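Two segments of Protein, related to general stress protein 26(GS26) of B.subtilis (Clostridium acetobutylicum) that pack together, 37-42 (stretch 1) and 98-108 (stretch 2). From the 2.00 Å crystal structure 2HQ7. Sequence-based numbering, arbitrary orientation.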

# COMPACT_ATOMS: atom_id res chain seq x y z
N MSE B 37 3.80 4.24 7.43
CA MSE B 37 4.98 4.68 8.17
C MSE B 37 5.14 6.16 8.00
O MSE B 37 4.48 6.77 7.18
CB MSE B 37 6.22 3.96 7.69
CG MSE B 37 6.27 2.54 8.15
SE MSE B 37 7.99 1.71 7.80
CE MSE B 37 9.23 2.99 8.57
N MSE B 38 5.98 6.76 8.83
CA MSE B 38 6.17 8.20 8.79
C MSE B 38 7.48 8.51 8.07
O MSE B 38 8.50 7.84 8.29
CB MSE B 38 6.12 8.80 10.21
CG MSE B 38 6.96 10.06 10.42
SE MSE B 38 6.49 11.00 12.09
CE MSE B 38 4.76 11.71 11.44
N ARG B 39 7.40 9.47 7.16
CA ARG B 39 8.54 9.96 6.45
C ARG B 39 9.23 10.99 7.33
O ARG B 39 8.68 12.05 7.59
CB ARG B 39 8.13 10.65 5.15
CG ARG B 39 9.34 11.20 4.38
CD ARG B 39 8.97 11.90 3.10
NE ARG B 39 8.05 13.02 3.29
CZ ARG B 39 8.37 14.19 3.82
NH1 ARG B 39 9.58 14.45 4.27
NH2 ARG B 39 7.44 15.11 3.92
N LEU B 40 10.44 10.65 7.78
CA LEU B 40 11.28 11.56 8.53
C LEU B 40 12.01 12.50 7.55
O LEU B 40 12.14 13.68 7.80
CB LEU B 40 12.30 10.78 9.36
CG LEU B 40 11.73 9.90 10.45
CD1 LEU B 40 12.87 9.07 11.12
CD2 LEU B 40 10.92 10.63 11.49
N LYS B 41 12.47 11.96 6.44
CA LYS B 41 13.28 12.74 5.52
C LYS B 41 13.30 12.06 4.17
O LYS B 41 13.17 10.84 4.09
CB LYS B 41 14.74 12.85 6.04
CG LYS B 41 15.70 13.60 5.11
CD LYS B 41 17.09 13.77 5.67
CE LYS B 41 17.89 14.78 4.82
NZ LYS B 41 17.50 16.16 5.14
N HIS B 42 13.48 12.84 3.11
CA HIS B 42 13.83 12.22 1.86
C HIS B 42 14.81 13.04 1.05
O HIS B 42 14.96 14.24 1.27
CB HIS B 42 12.59 11.93 1.04
CG HIS B 42 11.90 13.14 0.53
ND1 HIS B 42 11.91 13.50 -0.80
CD2 HIS B 42 11.16 14.08 1.17
CE1 HIS B 42 11.21 14.61 -0.96
NE2 HIS B 42 10.75 14.99 0.23
N MSE B 98 19.77 12.63 14.43
CA MSE B 98 19.76 13.50 13.27
C MSE B 98 18.47 13.43 12.47
O MSE B 98 18.11 14.39 11.80
CB MSE B 98 20.90 13.19 12.34
CG MSE B 98 22.16 13.88 12.76
SE MSE B 98 23.61 13.49 11.55
CE MSE B 98 24.02 11.65 12.14
N LEU B 99 17.77 12.31 12.54
CA LEU B 99 16.53 12.16 11.78
C LEU B 99 15.28 12.55 12.54
O LEU B 99 14.22 12.75 11.93
CB LEU B 99 16.44 10.71 11.34
CG LEU B 99 17.44 10.30 10.28
CD1 LEU B 99 17.42 8.76 10.22
CD2 LEU B 99 17.06 11.03 8.93
N TRP B 100 15.39 12.65 13.87
CA TRP B 100 14.27 13.06 14.73
C TRP B 100 13.63 14.35 14.23
O TRP B 100 14.33 15.26 13.80
CB TRP B 100 14.75 13.23 16.18
CG TRP B 100 13.69 13.63 17.16
CD1 TRP B 100 13.34 14.90 17.50
CD2 TRP B 100 12.85 12.77 17.93
NE1 TRP B 100 12.33 14.88 18.44
CE2 TRP B 100 12.02 13.59 18.73
CE3 TRP B 100 12.74 11.38 18.05
CZ2 TRP B 100 11.06 13.06 19.60
CZ3 TRP B 100 11.80 10.87 18.92
CH2 TRP B 100 10.98 11.71 19.69
N THR B 101 12.30 14.41 14.27
CA THR B 101 11.58 15.61 13.86
C THR B 101 10.51 15.95 14.87
O THR B 101 10.15 15.14 15.72
CB THR B 101 10.84 15.46 12.50
OG1 THR B 101 9.73 14.56 12.66
CG2 THR B 101 11.75 14.91 11.41
N ASP B 102 10.00 17.18 14.77
CA ASP B 102 8.76 17.55 15.44
C ASP B 102 7.67 16.56 15.09
O ASP B 102 7.62 16.03 13.98
CB ASP B 102 8.31 18.95 15.01
CG ASP B 102 9.08 20.06 15.71
OD1 ASP B 102 10.11 19.76 16.37
OD2 ASP B 102 8.65 21.23 15.60
N GLY B 103 6.81 16.28 16.06
CA GLY B 103 5.78 15.28 15.83
C GLY B 103 6.26 13.85 15.70
O GLY B 103 5.46 12.96 15.39
N CYS B 104 7.56 13.61 15.91
CA CYS B 104 8.00 12.34 16.42
C CYS B 104 7.55 12.25 17.88
O CYS B 104 7.26 11.16 18.39
CB CYS B 104 9.51 12.21 16.37
SG CYS B 104 10.19 11.61 14.81
N GLU B 105 7.49 13.40 18.55
CA GLU B 105 7.22 13.47 19.97
C GLU B 105 5.85 12.93 20.32
O GLU B 105 5.65 12.37 21.40
CB GLU B 105 7.37 14.91 20.46
CG GLU B 105 6.39 15.90 19.84
CD GLU B 105 7.03 17.24 19.51
OE1 GLU B 105 7.89 17.25 18.60
OE2 GLU B 105 6.67 18.27 20.13
N ILE B 106 4.92 13.09 19.38
CA ILE B 106 3.54 12.64 19.54
C ILE B 106 3.51 11.13 19.64
O ILE B 106 2.63 10.57 20.28
CB ILE B 106 2.67 13.03 18.32
CG1 ILE B 106 2.67 14.56 18.09
CG2 ILE B 106 1.25 12.57 18.55
CD1 ILE B 106 2.55 14.96 16.59
N TYR B 107 4.46 10.47 18.99
CA TYR B 107 4.48 9.02 18.87
C TYR B 107 5.47 8.39 19.80
O TYR B 107 5.28 7.25 20.22
CB TYR B 107 4.83 8.62 17.44
CG TYR B 107 3.82 9.14 16.46
CD1 TYR B 107 2.50 8.71 16.52
CD2 TYR B 107 4.16 10.07 15.48
CE1 TYR B 107 1.54 9.18 15.65
CE2 TYR B 107 3.20 10.55 14.59
CZ TYR B 107 1.89 10.10 14.68
OH TYR B 107 0.90 10.55 13.83
N TYR B 108 6.54 9.11 20.10
CA TYR B 108 7.61 8.60 20.94
C TYR B 108 7.86 9.56 22.10
O TYR B 108 8.77 10.38 22.05
CB TYR B 108 8.84 8.37 20.09
CG TYR B 108 8.54 7.65 18.80
CD1 TYR B 108 8.00 6.35 18.80
CD2 TYR B 108 8.77 8.26 17.57
CE1 TYR B 108 7.72 5.69 17.60
CE2 TYR B 108 8.50 7.59 16.37
CZ TYR B 108 7.97 6.31 16.40
OH TYR B 108 7.70 5.68 15.20
O HOH W 1 14.48 14.21 9.80

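This is a small, mainly apolar contact in which side chains of a strand, chiefly Met-38 and Leu-40, pack against the end of a helix, the turn that follows it and the ring of Tyr-107, with no direct hydrogen bond between the two stretches and one water bridging their backbones. The surface buried, both sides summed, is 335 Å².

Leu-40 is the centre of the contact: it loses 88 Å² to the other stretch, more than any other residue, and its CA lies 6.2 Å from the CA of Leu-99, the closest backbone register. With chi1 at -65° (m) and chi2 at 175° (t), its two methyls reach different neighbours. Leu-40 CD1 lies 3.9 Å from Leu-99 CB, while Leu-40 CD2 approaches Cys-104 SG at 3.5 Å. A branched aliphatic side chain suits a site with apolar surface in both directions. Thr-101 adds its methyl, with CG2 3.8 Å from Leu-40 O.

Met-38, two residues earlier on the strand, also directs its CA-to-CB bond toward stretch 2. It is modelled as selenomethionine, and its t, t, m conformation brings CE to 3.7 Å from Tyr-107 CE2. The SE atom lies 5.2 Å from the centroid of the Tyr-107 ring, 68° off the ring normal, so the approach is oblique. Between Met-38 and Leu-40, Arg-39 makes no contact, as the alternation of a strand predicts. Lys-41 breaks that pattern at the margin: Lys-41 CB is 4.1 Å from Leu-99 CD2 and Lys-41 CD is 4.3 Å from the same atom, so it is the aliphatic part of the chain that touches, while its end leads away.

The receiving surface is shaped by a type II beta turn from Thr-101 to Cys-104, closed by Cys-104 N donating to Thr-101 O at 3.0 Å. Thr-101 N in turn donates to Cys-104 SG at 3.5 Å with an angle of 165°, so the sulfur that meets Leu-40 also ties the turn together. Gly-103 has phi of 68°, which favours glycine, and an ideal CB there would be crowded by Ile-106 CD1 at 3.2 Å. Its carbonyl pays a cost: Gly-103 O lies 4.0 Å from Met-38 SE and is buried by the contact without a hydrogen-bonding partner in the model.

The polar link is water 1, which donates to Leu-40 O at 3.1 Å and to Leu-99 O at 2.6 Å. Two carbonyls cannot bond to each other, since both are acceptors; a water with two protons can satisfy the pair and join strand to helix end beside the leucine packing.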